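Local coordinates for protein Epf (PDB 4ES8) that acts as a cell-surface adhesin of Streptococcus pyogenes, binding to cells through an N-terminal domain that contains a carbohydrate-binding module, at residues A[250-255]-A[289-294]; A[225-230]-A[309-314]; A[242-247]-A[266-271]; A[114-119]-A[209-214]. All blocks are in the same frame, centred on the assembly; numbering follows the deposited sequence.

Contact 1 of 4, residues A[250-255]-A[289-294]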
# COMPACT_ATOMS: atom_id res chain seq x y z
N ILE A 250 -3.12 -20.42 6.38
CA ILE A 250 -3.43 -21.73 5.78
C ILE A 250 -4.21 -22.60 6.77
O ILE A 250 -3.70 -22.87 7.85
CB ILE A 250 -2.13 -22.46 5.34
CG1 ILE A 250 -1.29 -21.60 4.36
CG2 ILE A 250 -2.48 -23.83 4.73
CD1 ILE A 250 0.13 -22.12 4.19
N SER A 251 -5.40 -23.07 6.37
CA SER A 251 -6.18 -24.01 7.19
C SER A 251 -6.19 -25.36 6.49
O SER A 251 -6.46 -25.42 5.29
CB SER A 251 -7.60 -23.49 7.38
OG SER A 251 -7.57 -22.30 8.15
N LEU A 252 -5.81 -26.42 7.22
CA LEU A 252 -5.76 -27.79 6.67
C LEU A 252 -6.84 -28.62 7.33
O LEU A 252 -6.93 -28.62 8.56
CB LEU A 252 -4.38 -28.40 6.95
CG LEU A 252 -4.18 -29.86 6.54
CD1 LEU A 252 -4.15 -30.00 5.02
CD2 LEU A 252 -2.85 -30.40 7.12
N PHE A 253 -7.65 -29.31 6.52
CA PHE A 253 -8.77 -30.12 7.04
C PHE A 253 -8.69 -31.53 6.54
O PHE A 253 -8.16 -31.75 5.45
CB PHE A 253 -10.11 -29.55 6.54
CG PHE A 253 -10.40 -28.10 6.82
CD1 PHE A 253 -9.84 -27.10 6.02
CD2 PHE A 253 -11.31 -27.73 7.80
CE1 PHE A 253 -10.13 -25.76 6.26
CE2 PHE A 253 -11.61 -26.39 8.04
CZ PHE A 253 -11.01 -25.41 7.27
N ASN A 254 -9.28 -32.47 7.28
CA ASN A 254 -9.33 -33.85 6.79
C ASN A 254 -10.54 -34.00 5.85
O ASN A 254 -11.29 -33.04 5.64
CB ASN A 254 -9.35 -34.88 7.94
CG ASN A 254 -10.58 -34.84 8.82
OD1 ASN A 254 -11.62 -34.27 8.48
ND2 ASN A 254 -10.49 -35.47 9.99
N SER A 255 -10.75 -35.21 5.29
CA SER A 255 -11.85 -35.41 4.31
C SER A 255 -13.25 -35.26 4.93
O SER A 255 -14.21 -35.07 4.19
CB SER A 255 -11.73 -36.77 3.63
OG SER A 255 -11.81 -37.81 4.59
N GLU A 289 -6.72 -40.37 1.31
CA GLU A 289 -7.66 -39.39 1.88
C GLU A 289 -7.49 -38.02 1.23
O GLU A 289 -6.36 -37.57 1.09
CB GLU A 289 -7.46 -39.24 3.39
CG GLU A 289 -8.53 -38.37 4.02
CD GLU A 289 -8.57 -38.31 5.53
OE1 GLU A 289 -7.74 -38.97 6.20
OE2 GLU A 289 -9.47 -37.62 6.04
N LYS A 290 -8.61 -37.38 0.84
CA LYS A 290 -8.58 -36.06 0.24
C LYS A 290 -8.59 -35.01 1.33
O LYS A 290 -9.63 -34.74 1.94
CB LYS A 290 -9.78 -35.85 -0.71
CG LYS A 290 -9.66 -36.59 -2.03
CD LYS A 290 -10.91 -36.39 -2.90
CE LYS A 290 -11.00 -35.04 -3.57
NZ LYS A 290 -12.30 -34.85 -4.27
N LEU A 291 -7.44 -34.41 1.59
CA LEU A 291 -7.35 -33.33 2.56
C LEU A 291 -7.72 -32.03 1.86
O LEU A 291 -7.53 -31.91 0.65
CB LEU A 291 -5.95 -33.22 3.17
CG LEU A 291 -5.38 -34.51 3.81
CD1 LEU A 291 -3.98 -34.28 4.34
CD2 LEU A 291 -6.29 -35.02 4.96
N LYS A 292 -8.21 -31.05 2.62
CA LYS A 292 -8.60 -29.76 2.07
C LYS A 292 -7.73 -28.65 2.63
O LYS A 292 -7.42 -28.64 3.83
CB LYS A 292 -10.08 -29.47 2.39
CG LYS A 292 -10.61 -28.14 1.85
CD LYS A 292 -12.12 -27.96 2.09
CE LYS A 292 -12.49 -27.80 3.55
NZ LYS A 292 -13.94 -27.48 3.69
N VAL A 293 -7.37 -27.71 1.76
CA VAL A 293 -6.61 -26.53 2.14
C VAL A 293 -7.43 -25.30 1.75
O VAL A 293 -7.86 -25.19 0.61
CB VAL A 293 -5.20 -26.50 1.51
CG1 VAL A 293 -4.52 -25.16 1.77
CG2 VAL A 293 -4.34 -27.65 2.03
N SER A 294 -7.60 -24.37 2.70
CA SER A 294 -8.24 -23.07 2.47
C SER A 294 -7.25 -21.99 2.90
O SER A 294 -6.68 -22.10 3.98
CB SER A 294 -9.54 -22.95 3.25
OG SER A 294 -10.10 -21.65 3.07

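Contact 2 of 4, residues A[225-230]-A[309-314]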
# COMPACT_ATOMS: atom_id res chain seq x y z
N ALA A 225 1.48 -35.37 2.16
CA ALA A 225 1.09 -35.94 3.44
C ALA A 225 1.15 -37.45 3.32
O ALA A 225 0.69 -38.00 2.32
CB ALA A 225 -0.32 -35.49 3.82
N TYR A 226 1.70 -38.10 4.34
CA TYR A 226 1.78 -39.56 4.38
C TYR A 226 1.12 -40.07 5.65
O TYR A 226 1.22 -39.45 6.71
CB TYR A 226 3.25 -40.03 4.30
CG TYR A 226 4.04 -39.48 3.13
CD1 TYR A 226 3.59 -39.65 1.82
CD2 TYR A 226 5.26 -38.84 3.32
CE1 TYR A 226 4.32 -39.16 0.74
CE2 TYR A 226 6.01 -38.37 2.25
CZ TYR A 226 5.54 -38.54 0.96
OH TYR A 226 6.27 -38.05 -0.11
N VAL A 227 0.43 -41.23 5.55
CA VAL A 227 -0.23 -41.87 6.70
C VAL A 227 0.78 -42.06 7.87
O VAL A 227 1.93 -42.41 7.63
CB VAL A 227 -0.88 -43.23 6.30
CG1 VAL A 227 -2.17 -43.01 5.52
CG2 VAL A 227 0.09 -44.09 5.49
N GLY A 228 0.35 -41.74 9.09
CA GLY A 228 1.18 -41.85 10.29
C GLY A 228 2.32 -40.86 10.44
O GLY A 228 3.08 -40.95 11.42
N ASN A 229 2.44 -39.89 9.50
CA ASN A 229 3.50 -38.88 9.50
C ASN A 229 2.93 -37.52 9.91
O ASN A 229 1.95 -37.04 9.32
CB ASN A 229 4.16 -38.82 8.12
CG ASN A 229 5.48 -38.08 8.08
OD1 ASN A 229 5.66 -37.03 8.71
ND2 ASN A 229 6.43 -38.58 7.31
N LYS A 230 3.52 -36.91 10.95
CA LYS A 230 3.07 -35.62 11.49
C LYS A 230 3.40 -34.44 10.58
O LYS A 230 2.73 -33.40 10.67
CB LYS A 230 3.73 -35.35 12.86
CG LYS A 230 3.25 -36.28 13.99
CD LYS A 230 3.97 -36.03 15.33
CE LYS A 230 5.43 -36.44 15.36
NZ LYS A 230 5.60 -37.92 15.25
N PHE A 309 -5.87 -32.32 -1.96
CA PHE A 309 -4.78 -33.19 -2.34
C PHE A 309 -4.94 -34.48 -1.57
O PHE A 309 -5.54 -34.49 -0.49
CB PHE A 309 -3.38 -32.55 -2.12
CG PHE A 309 -2.96 -32.39 -0.68
CD1 PHE A 309 -3.36 -31.28 0.07
CD2 PHE A 309 -2.12 -33.33 -0.07
CE1 PHE A 309 -2.97 -31.14 1.40
CE2 PHE A 309 -1.69 -33.16 1.26
CZ PHE A 309 -2.12 -32.07 1.99
N GLU A 310 -4.39 -35.57 -2.12
CA GLU A 310 -4.49 -36.86 -1.45
C GLU A 310 -3.32 -37.17 -0.56
O GLU A 310 -2.18 -36.90 -0.91
CB GLU A 310 -4.58 -37.98 -2.49
CG GLU A 310 -5.97 -38.14 -3.11
CD GLU A 310 -6.11 -39.27 -4.10
OE1 GLU A 310 -5.22 -40.16 -4.13
OE2 GLU A 310 -7.12 -39.29 -4.84
N VAL A 311 -3.61 -37.85 0.55
CA VAL A 311 -2.61 -38.47 1.42
C VAL A 311 -2.05 -39.65 0.60
O VAL A 311 -2.80 -40.33 -0.09
CB VAL A 311 -3.24 -38.96 2.75
CG1 VAL A 311 -2.26 -39.77 3.60
CG2 VAL A 311 -3.83 -37.82 3.57
N GLY A 312 -0.76 -39.88 0.67
CA GLY A 312 -0.18 -41.01 -0.04
C GLY A 312 0.58 -41.94 0.89
O GLY A 312 0.50 -41.82 2.11
N ILE A 313 1.28 -42.90 0.28
CA ILE A 313 2.18 -43.84 0.95
C ILE A 313 3.58 -43.28 0.70
O ILE A 313 3.91 -42.98 -0.45
CB ILE A 313 1.98 -45.30 0.40
CG1 ILE A 313 0.53 -45.83 0.60
CG2 ILE A 313 3.04 -46.28 0.96
CD1 ILE A 313 -0.01 -45.96 2.10
N ASP A 314 4.37 -43.09 1.76
CA ASP A 314 5.74 -42.56 1.69
C ASP A 314 6.58 -43.36 0.67
O ASP A 314 6.79 -44.56 0.88
CB ASP A 314 6.39 -42.56 3.09
CG ASP A 314 7.67 -41.75 3.21
OD1 ASP A 314 8.39 -41.60 2.19
OD2 ASP A 314 7.99 -41.31 4.34
O HOH W 1 0.44 -36.28 -0.48
O HOH W 2 6.43 -41.42 6.41

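Contact 3 of 4, residues A[242-247]-A[266-271]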
# COMPACT_ATOMS: atom_id res chain seq x y z
N ARG A 242 2.98 -12.95 -6.93
CA ARG A 242 3.42 -12.75 -5.54
C ARG A 242 4.49 -13.76 -5.19
O ARG A 242 4.32 -14.94 -5.52
CB ARG A 242 2.26 -13.01 -4.55
CG ARG A 242 1.23 -11.96 -4.29
CD ARG A 242 0.33 -12.50 -3.17
NE ARG A 242 0.95 -12.46 -1.83
CZ ARG A 242 0.39 -12.98 -0.73
NH1 ARG A 242 -0.79 -13.57 -0.80
NH2 ARG A 242 1.01 -12.88 0.44
N THR A 243 5.53 -13.36 -4.47
CA THR A 243 6.56 -14.29 -4.01
C THR A 243 6.67 -14.20 -2.48
O THR A 243 7.19 -15.14 -1.86
CB THR A 243 7.90 -14.08 -4.71
OG1 THR A 243 8.41 -12.79 -4.39
CG2 THR A 243 7.82 -14.30 -6.23
N ASN A 244 6.17 -13.11 -1.86
CA ASN A 244 6.16 -13.03 -0.40
C ASN A 244 4.78 -13.45 0.07
O ASN A 244 3.84 -12.67 -0.05
CB ASN A 244 6.51 -11.62 0.14
CG ASN A 244 6.47 -11.56 1.65
OD1 ASN A 244 6.55 -12.59 2.34
ND2 ASN A 244 6.36 -10.36 2.24
N PHE A 245 4.66 -14.68 0.61
CA PHE A 245 3.35 -15.17 1.02
C PHE A 245 2.98 -14.76 2.44
O PHE A 245 1.95 -15.20 2.95
CB PHE A 245 3.26 -16.68 0.82
CG PHE A 245 3.44 -17.04 -0.64
CD1 PHE A 245 2.65 -16.45 -1.62
CD2 PHE A 245 4.40 -17.96 -1.02
CE1 PHE A 245 2.82 -16.78 -2.97
CE2 PHE A 245 4.56 -18.30 -2.38
CZ PHE A 245 3.77 -17.70 -3.33
N GLU A 246 3.78 -13.85 3.04
CA GLU A 246 3.53 -13.30 4.38
C GLU A 246 2.07 -12.90 4.57
O GLU A 246 1.49 -12.20 3.71
CB GLU A 246 4.41 -12.06 4.54
CG GLU A 246 4.34 -11.40 5.90
CD GLU A 246 5.30 -10.24 6.07
OE1 GLU A 246 6.07 -9.92 5.14
OE2 GLU A 246 5.24 -9.61 7.15
N GLY A 247 1.50 -13.30 5.70
CA GLY A 247 0.14 -12.92 6.05
C GLY A 247 -0.94 -13.89 5.62
O GLY A 247 -2.09 -13.75 6.04
N THR A 266 5.02 -16.51 7.40
CA THR A 266 5.83 -15.41 7.87
C THR A 266 6.55 -14.74 6.69
O THR A 266 6.45 -15.20 5.54
CB THR A 266 6.81 -15.91 8.95
OG1 THR A 266 7.57 -16.99 8.39
CG2 THR A 266 6.09 -16.40 10.22
N LYS A 267 7.29 -13.65 6.98
CA LYS A 267 7.95 -12.85 5.95
C LYS A 267 8.92 -13.68 5.12
O LYS A 267 9.88 -14.25 5.66
CB LYS A 267 8.68 -11.66 6.58
CG LYS A 267 9.30 -10.74 5.53
CD LYS A 267 9.95 -9.52 6.15
CE LYS A 267 10.52 -8.65 5.05
NZ LYS A 267 11.11 -7.38 5.58
N ASP A 268 8.69 -13.69 3.80
CA ASP A 268 9.51 -14.40 2.80
C ASP A 268 9.72 -15.90 3.13
O ASP A 268 10.77 -16.47 2.81
CB ASP A 268 10.87 -13.71 2.61
CG ASP A 268 10.77 -12.37 1.93
OD1 ASP A 268 10.01 -12.27 0.95
OD2 ASP A 268 11.44 -11.43 2.39
N GLN A 269 8.74 -16.52 3.79
CA GLN A 269 8.83 -17.93 4.15
C GLN A 269 8.88 -18.74 2.88
O GLN A 269 8.04 -18.58 1.98
CB GLN A 269 7.65 -18.36 5.04
CG GLN A 269 7.87 -19.74 5.66
CD GLN A 269 6.78 -20.20 6.59
OE1 GLN A 269 5.88 -19.43 6.99
NE2 GLN A 269 6.87 -21.47 6.99
N GLN A 270 9.88 -19.61 2.79
CA GLN A 270 10.09 -20.40 1.59
C GLN A 270 9.35 -21.72 1.57
O GLN A 270 9.06 -22.30 2.61
CB GLN A 270 11.59 -20.65 1.39
CG GLN A 270 12.36 -19.33 1.17
CD GLN A 270 11.87 -18.59 -0.06
OE1 GLN A 270 11.95 -19.08 -1.19
NE2 GLN A 270 11.25 -17.42 0.15
N ASN A 271 9.04 -22.15 0.35
CA ASN A 271 8.41 -23.44 0.11
C ASN A 271 9.39 -24.58 0.47
O ASN A 271 10.60 -24.45 0.23
CB ASN A 271 7.96 -23.57 -1.33
CG ASN A 271 6.66 -22.89 -1.63
OD1 ASN A 271 5.75 -22.86 -0.79
ND2 ASN A 271 6.53 -22.36 -2.83
O HOH W 3 7.12 -16.17 0.88

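Contact 4 of 4, residues A[114-119]-A[209-214]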
# COMPACT_ATOMS: atom_id res chain seq x y z
N TYR A 114 -2.02 -3.00 -3.04
CA TYR A 114 -2.82 -2.02 -2.31
C TYR A 114 -3.68 -1.22 -3.25
O TYR A 114 -3.37 -1.09 -4.45
CB TYR A 114 -1.91 -1.09 -1.49
CG TYR A 114 -1.19 -1.84 -0.39
CD1 TYR A 114 -1.80 -2.05 0.85
CD2 TYR A 114 0.06 -2.42 -0.61
CE1 TYR A 114 -1.17 -2.79 1.85
CE2 TYR A 114 0.70 -3.17 0.39
CZ TYR A 114 0.08 -3.36 1.61
OH TYR A 114 0.72 -4.10 2.58
N LYS A 115 -4.79 -0.70 -2.70
CA LYS A 115 -5.74 0.13 -3.43
C LYS A 115 -5.95 1.42 -2.67
O LYS A 115 -6.47 1.39 -1.55
CB LYS A 115 -7.08 -0.60 -3.62
CG LYS A 115 -8.18 0.25 -4.27
CD LYS A 115 -9.56 -0.40 -4.15
CE LYS A 115 -10.60 0.36 -4.95
NZ LYS A 115 -11.95 -0.27 -4.87
N ILE A 116 -5.53 2.54 -3.26
CA ILE A 116 -5.72 3.87 -2.69
C ILE A 116 -6.93 4.48 -3.35
O ILE A 116 -7.10 4.38 -4.58
CB ILE A 116 -4.47 4.75 -2.96
CG1 ILE A 116 -3.25 4.30 -2.17
CG2 ILE A 116 -4.77 6.25 -2.73
CD1 ILE A 116 -1.94 5.05 -2.62
N THR A 117 -7.78 5.15 -2.55
CA THR A 117 -8.92 5.89 -3.09
C THR A 117 -8.92 7.25 -2.46
O THR A 117 -8.51 7.40 -1.31
CB THR A 117 -10.25 5.15 -2.85
OG1 THR A 117 -10.42 4.89 -1.45
CG2 THR A 117 -10.34 3.84 -3.63
N PHE A 118 -9.36 8.26 -3.21
CA PHE A 118 -9.49 9.62 -2.67
C PHE A 118 -10.36 10.41 -3.59
O PHE A 118 -10.70 9.92 -4.67
CB PHE A 118 -8.13 10.32 -2.46
CG PHE A 118 -7.29 10.47 -3.72
CD1 PHE A 118 -6.52 9.41 -4.19
CD2 PHE A 118 -7.28 11.66 -4.43
CE1 PHE A 118 -5.75 9.56 -5.36
CE2 PHE A 118 -6.54 11.80 -5.61
CZ PHE A 118 -5.77 10.75 -6.06
N GLU A 119 -10.69 11.63 -3.18
CA GLU A 119 -11.45 12.51 -4.05
C GLU A 119 -10.54 13.61 -4.55
O GLU A 119 -9.89 14.29 -3.75
CB GLU A 119 -12.64 13.14 -3.31
CG GLU A 119 -13.65 12.11 -2.81
CD GLU A 119 -14.85 12.76 -2.15
OE1 GLU A 119 -15.55 13.55 -2.83
OE2 GLU A 119 -15.11 12.44 -0.97
N LEU A 209 -8.85 10.50 1.87
CA LEU A 209 -7.83 9.53 1.46
C LEU A 209 -7.99 8.21 2.22
O LEU A 209 -8.18 8.21 3.44
CB LEU A 209 -6.44 10.13 1.67
CG LEU A 209 -6.26 11.52 1.04
CD1 LEU A 209 -5.80 12.55 2.06
CD2 LEU A 209 -5.36 11.49 -0.15
N LYS A 210 -7.93 7.10 1.50
CA LYS A 210 -8.03 5.75 2.09
C LYS A 210 -7.07 4.83 1.37
O LYS A 210 -6.78 5.06 0.19
CB LYS A 210 -9.47 5.17 1.95
CG LYS A 210 -10.54 5.84 2.82
CD LYS A 210 -11.93 5.25 2.48
CE LYS A 210 -13.02 6.17 2.98
NZ LYS A 210 -14.36 5.52 2.93
N ILE A 211 -6.60 3.76 2.05
CA ILE A 211 -5.79 2.74 1.39
C ILE A 211 -6.10 1.41 2.05
O ILE A 211 -6.15 1.33 3.28
CB ILE A 211 -4.27 3.03 1.34
CG1 ILE A 211 -3.50 1.92 0.59
CG2 ILE A 211 -3.68 3.28 2.75
CD1 ILE A 211 -1.96 2.16 0.49
N ILE A 212 -6.28 0.36 1.25
CA ILE A 212 -6.52 -0.98 1.80
C ILE A 212 -5.66 -1.98 1.09
O ILE A 212 -5.28 -1.78 -0.07
CB ILE A 212 -8.01 -1.40 1.70
CG1 ILE A 212 -8.54 -1.36 0.25
CG2 ILE A 212 -8.87 -0.53 2.66
CD1 ILE A 212 -9.80 -2.24 0.02
N ASP A 213 -5.35 -3.07 1.80
CA ASP A 213 -4.63 -4.19 1.21
C ASP A 213 -5.62 -4.97 0.35
O ASP A 213 -6.72 -5.28 0.82
CB ASP A 213 -4.05 -5.03 2.35
CG ASP A 213 -3.06 -6.08 1.89
OD1 ASP A 213 -3.33 -6.74 0.88
OD2 ASP A 213 -2.02 -6.24 2.55
N VAL A 214 -5.26 -5.26 -0.92
CA VAL A 214 -6.15 -6.03 -1.81
C VAL A 214 -5.43 -7.27 -2.36
O VAL A 214 -5.82 -7.83 -3.39
CB VAL A 214 -6.70 -5.15 -2.96
CG1 VAL A 214 -7.67 -4.11 -2.42
CG2 VAL A 214 -5.58 -4.50 -3.76
O HOH W 4 -0.92 -4.83 4.56

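Contact 1 of 4, residues A[250-255]-A[289-294]
Ser251 to Phe253 pair antiparallel with Lys292 to Ser294 in the middle of a four-stranded sheet, where strand 259-264 continues one side and strand 307-310 the other. Ser251 with Ser294 and Phe253 with Lys292 are hydrogen-bonded pairs, Phe253 N reaching Lys292 O at 2.8 Å. Between them lies the non-hydrogen-bonded pair of Leu252 and Val293. Leu252 CD1 rests 3.8 Å from Val293 CG2, while the other methyl of the valine, CG1, meets Ile250 CG2; these branched side chains turn to strand 231-237 and are buried. The opposite face is partly exposed. There the bend of Lys292 at chi3 (68°) brings CE over one face of the Phe253 ring, 3.7 Å above its plane and displaced toward the rim. NZ follows to 4.7 Å from the ring centroid, 8° off the normal, a cation-pi contact backed by the CH-pi contact of CE. Where the strands end, Glu289 OE2 is gripped twice by one residue, at 2.8 Å by Ser255 N and at 2.8 Å by Ser255 OG, from opposite faces of the carboxylate plane. Its other oxygen, OE1, accepts from Lys286 N, which leaves the carboxylate little freedom to rotate. A sheet with one face packed inward against strand 231-237 is the arrangement of a beta-sandwich, consistent with the fibronectin-like domain.

Contact 2 of 4, residues A[225-230]-A[309-314]
Ala225 CB meets the edge of the Phe309 ring, 3.7 Å from CE2, and also touches Val311 CG2. The Phe309 ring itself lies among Val232, Leu234, Leu291 and Val293, so the alanine joins the interior of what is probably the fibronectin-like domain at its end. Farther out, Val227 and Val311 cross at about a right angle with their CG1 methyls 3.8 Å apart, and Val227 CG2 reaches Ile313 CD1 at 3.9 Å. The backbones are bridged once, at Tyr226 and Gly312. Gly312 N donates to Ala225 O at 2.9 Å in a nearly straight bond (171°), whereas Val227 N to Gly312 O, at 3.5 Å, is weak. From the bridged Tyr226 the chain folds through Asn229 in a type II beta turn, closed by Asn229 N on Tyr226 O, with Gly228 at the positive-phi position; the turn leads toward strand 231-237. Over the Tyr226 ring lies Asp314, its CA 3.6 Å above the plane and centred on the ring in a CH-pi contact. With CG anti to the backbone N (chi1 -167°), the carboxylate extends over the CD2 and CE2 side, stacked on the ring with the planes 15° apart. At the polar rim a water accepts from Asn229 ND2 at 3.0 Å and donates to Asp314 OD2 at 2.6 Å, while Asn231 N and Lys316 N bond to Asn229 OD1 and Asp314 OD1 respectively. Another water accepts from Ala225 N and lies within bonding distance of Glu310 O, at the edge of the Phe309 ring in its plane.

Contact 3 of 4, residues A[242-247]-A[266-271]
Asn244 meets Asp268 through CB, CG and OD1, beginning at CB, which lies 3.7 Å from Asp268 OD1. CG stands anti to the backbone N (chi1 178°), and the amide crosses the aspartate side chain at about a right angle, the two flat groups 44° apart. At the tip, OD1 accepts two backbone N-H groups from opposite faces of the amide plane. One is Asp268 N at 2.8 Å, the direct hydrogen bond between the two loops; the other is Glu246 N at 3.1 Å, which closes an Asx turn. ND2 donates in the amide plane to the anti lone pair of Glu246 OE1 at 2.9 Å, and also to Lys110 O. Both ends of the amide are thus engaged, fixing its rotation. Glu246 OE1 in turn lies against the aliphatic part of Lys267, 3.4 Å from CG; the ammonium of that extended lysine forms a salt bridge with Glu183, and Asp268 OD2 forms one with Lys110. Beside the amide a water links the loops a second time, accepting from Phe245 N and donating to Thr243 O and, at 2.8 Å, to Gln269 O. On the facing loop, Thr266 to Gln269 form a type II beta turn that presents Asp268 N to the amide. An Asx turn docked on a beta turn, with salt bridges to Lys110 and Glu183, is consistent with the junction between the fibronectin-like domain and the domain before it.

Contact 4 of 4, residues A[114-119]-A[209-214]
Lys115 and Thr117 pair with Ile212 and Lys210 inside a seven-stranded antiparallel sheet, one of two that pack as a beta-sandwich, as in carbohydrate-binding modules. Four backbone hydrogen bonds join strands 113-123 and 202-213 here; Lys115 N to Ile212 O, at 2.9 Å, is representative. In the non-hydrogen-bonded pairs, CA-H groups point at carbonyls, with Ile211 CA 3.3 Å from Lys115 O.

Apolar contacts gather on the face of Ile116 and Ile211. Ile211 is fully extended (chi1 -178°, chi2 179°), and its CD1 meets Ile116 CG1 at 3.6 Å and Tyr114 CB at 3.8 Å. Ile116 goes on to Leu188 of the facing sheet and Ile211 to Met26, so this side belongs to the buried interior.

On the other face Lys210 CB lies 3.5 Å from Thr117 OG1.

Polar contacts collect at the strand end. The Tyr114 ring runs beside Asp213, its plane 55° from that of the carboxylate. Ile109 N bonds to Tyr114 OH, while Asp213 is held by Thr215 OG1 at OD1 and His112 ND1 at OD2. In the plane of the tyrosine ring, at its edge, a water sits 2.7 Å from Tyr114 OH and donates to Asp213 OD2 at 2.7 Å.

In the fold
Starting from the N terminus, contact 4 closes first, joining residues 114-119 to 209-214 across a long loop that contains the strands from 127-135 to 186-194. The chain then passes into the C-terminal domain, and the other three contacts all lie in this second part of the chain. Contact 2 closes the widest of their loops, from 225-230 to 309-314, with contacts 1 and 3 nested inside it. These two cross, since their segments alternate along the chain. Contacts 1 and 2 share a sheet: Leu291 N and Phe309 O lie 2.8 Å apart between strands 290-297 and 307-310. Contact 3 lies at the end of the domain away from contact 2, facing the first sandwich, its nearest atoms about 7 Å from contact 4.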